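Local coordinates for ORF48 (Lactococcus phage TP901-1, PDB 3UH8), which is a structural protein of the phage baseplate, its N-terminal domain having an immunoglobulin-like all-beta fold that probably serves in baseplate assembly, at residues V91-A96 with T116-V121. Sequence-based numbering, arbitrary orientation.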
loop_
_atom_site.group_PDB
_atom_site.type_symbol
_atom_site.label_atom_id
_atom_site.label_comp_id
_atom_site.label_asym_id
_atom_site.label_seq_id
_atom_site.Cartn_x
_atom_site.Cartn_y
_atom_site.Cartn_z
ATOM N N VAL A 91 -6.076 -16.270 0.820
ATOM C CA VAL A 91 -6.395 -16.419 2.236
ATOM C C VAL A 91 -5.132 -16.911 2.938
ATOM O O VAL A 91 -4.740 -18.065 2.792
ATOM C CB VAL A 91 -7.652 -17.299 2.494
ATOM C CG1 VAL A 91 -7.830 -17.610 3.979
ATOM C CG2 VAL A 91 -8.907 -16.629 1.944
ATOM N N GLY A 92 -4.481 -15.991 3.628
ATOM C CA GLY A 92 -3.235 -16.236 4.338
ATOM C C GLY A 92 -2.347 -15.013 4.335
ATOM O O GLY A 92 -2.844 -13.884 4.272
ATOM N N ARG A 93 -1.024 -15.230 4.400
ATOM C CA ARG A 93 -0.069 -14.129 4.424
ATOM C C ARG A 93 0.257 -13.587 3.035
ATOM O O ARG A 93 0.729 -14.322 2.165
ATOM C CB ARG A 93 1.195 -14.480 5.226
ATOM C CG ARG A 93 1.955 -13.240 5.667
ATOM C CD ARG A 93 3.091 -13.529 6.624
ATOM N NE ARG A 93 3.898 -12.323 6.815
ATOM C CZ ARG A 93 4.809 -12.152 7.766
ATOM N NH1 ARG A 93 5.034 -13.103 8.658
ATOM N NH2 ARG A 93 5.486 -11.014 7.846
ATOM N N ASN A 94 -0.002 -12.286 2.845
ATOM C CA ASN A 94 0.247 -11.564 1.602
ATOM C C ASN A 94 1.401 -10.586 1.766
ATOM O O ASN A 94 1.601 -10.048 2.855
ATOM C CB ASN A 94 -1.006 -10.812 1.169
ATOM C CG ASN A 94 -2.104 -11.692 0.635
ATOM O OD1 ASN A 94 -2.286 -11.820 -0.576
ATOM N ND2 ASN A 94 -2.876 -12.298 1.525
ATOM N N GLU A 95 2.147 -10.350 0.678
ATOM C CA GLU A 95 3.278 -9.425 0.641
ATOM C C GLU A 95 3.025 -8.377 -0.441
ATOM O O GLU A 95 2.710 -8.733 -1.578
ATOM C CB GLU A 95 4.591 -10.187 0.389
ATOM C CG GLU A 95 5.837 -9.312 0.413
ATOM C CD GLU A 95 7.176 -10.028 0.430
ATOM O OE1 GLU A 95 8.213 -9.329 0.352
ATOM O OE2 GLU A 95 7.198 -11.275 0.545
ATOM N N ALA A 96 3.141 -7.087 -0.076
ATOM C CA ALA A 96 2.911 -5.964 -0.991
ATOM C C ALA A 96 3.814 -4.765 -0.695
ATOM O O ALA A 96 4.504 -4.752 0.325
ATOM C CB ALA A 96 1.445 -5.545 -0.943
ATOM N N THR A 116 8.844 -3.638 1.108
ATOM C CA THR A 116 7.754 -4.606 1.261
ATOM C C THR A 116 7.266 -4.733 2.699
ATOM O O THR A 116 8.028 -4.534 3.646
ATOM C CB THR A 116 8.077 -5.984 0.655
ATOM O OG1 THR A 116 9.137 -6.604 1.382
ATOM C CG2 THR A 116 8.382 -5.932 -0.830
ATOM N N PHE A 117 5.980 -5.029 2.839
ATOM C CA PHE A 117 5.306 -5.247 4.106
ATOM C C PHE A 117 4.335 -6.393 3.907
ATOM O O PHE A 117 3.991 -6.731 2.768
ATOM C CB PHE A 117 4.578 -3.975 4.576
ATOM C CG PHE A 117 3.342 -3.592 3.794
ATOM C CD1 PHE A 117 3.442 -2.832 2.635
ATOM C CD2 PHE A 117 2.076 -3.961 4.235
ATOM C CE1 PHE A 117 2.298 -2.480 1.911
ATOM C CE2 PHE A 117 0.934 -3.607 3.511
ATOM C CZ PHE A 117 1.053 -2.866 2.355
ATOM N N HIS A 118 3.871 -6.972 5.009
ATOM C CA HIS A 118 2.931 -8.070 4.948
ATOM C C HIS A 118 1.603 -7.725 5.578
ATOM O O HIS A 118 1.545 -6.927 6.513
ATOM C CB HIS A 118 3.516 -9.315 5.616
ATOM C CG HIS A 118 4.643 -9.945 4.857
ATOM N ND1 HIS A 118 5.954 -9.547 5.058
ATOM C CD2 HIS A 118 4.626 -10.955 3.958
ATOM C CE1 HIS A 118 6.685 -10.310 4.260
ATOM N NE2 HIS A 118 5.929 -11.175 3.581
ATOM N N TYR A 119 0.537 -8.346 5.062
ATOM C CA TYR A 119 -0.820 -8.249 5.582
ATOM C C TYR A 119 -1.467 -9.626 5.500
ATOM O O TYR A 119 -1.090 -10.436 4.647
ATOM C CB TYR A 119 -1.647 -7.142 4.892
ATOM C CG TYR A 119 -2.058 -7.417 3.462
ATOM C CD1 TYR A 119 -3.286 -7.999 3.167
ATOM C CD2 TYR A 119 -1.255 -7.015 2.397
ATOM C CE1 TYR A 119 -3.688 -8.220 1.849
ATOM C CE2 TYR A 119 -1.647 -7.226 1.074
ATOM C CZ TYR A 119 -2.867 -7.828 0.806
ATOM O OH TYR A 119 -3.253 -8.060 -0.488
ATOM N N ILE A 120 -2.411 -9.909 6.398
ATOM C CA ILE A 120 -3.076 -11.210 6.430
ATOM C C ILE A 120 -4.534 -11.160 5.998
ATOM O O ILE A 120 -5.304 -10.361 6.527
ATOM C CB ILE A 120 -2.807 -12.015 7.753
ATOM C CG1 ILE A 120 -3.921 -13.035 8.082
ATOM C CG2 ILE A 120 -2.516 -11.114 8.952
ATOM C CD1 ILE A 120 -3.435 -14.400 8.431
ATOM N N VAL A 121 -4.905 -12.010 5.030
ATOM C CA VAL A 121 -6.292 -12.129 4.610
ATOM C C VAL A 121 -6.836 -13.358 5.326
ATOM O O VAL A 121 -6.307 -14.459 5.168
ATOM C CB VAL A 121 -6.537 -12.188 3.081
ATOM C CG1 VAL A 121 -8.033 -12.278 2.783
ATOM C CG2 VAL A 121 -5.937 -10.978 2.373
#
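G92, N94 and A96 form antiparallel hydrogen-bonded pairs with V121, Y119 and F117, and R93 and E95 face I120 and H118 in the non-hydrogen-bonded pairs between, a regular pairing of neighbouring strands in this immunoglobulin-like beta domain. A96 N gives F117 O a nearly straight hydrogen bond (3.0 Å), whereas G92 N reaches V121 O at a weak 123°. On the buried face, CB of N94 lies over the Y119 ring, 3.6 Å from its centroid, in a CH-pi contact, with amide and ring planes only 12° apart; the ring meets A96 CB at its edge. N94 ND2 hydrogen-bonds to F90 O, more weakly to G92 O, and touches V121 CG2; Y119 OH hydrogen-bonds to A87 O. On the other face, H118 is held between two side chains of the facing strand: R93 NE stands over one side of the imidazole, 3.2 Å from CG, and E95 CG packs over the opposite one. E95 OE2 accepts a weak hydrogen bond from H118 NE2 (3.3 Å), while OE1 lies 3.1 Å from T116 OG1. Strand 49-54 continues the sheet beyond 92-96, with F52 and L54 against Y119; strand 21-23 runs parallel beside 117-121, and strand 2-9 packs on F117.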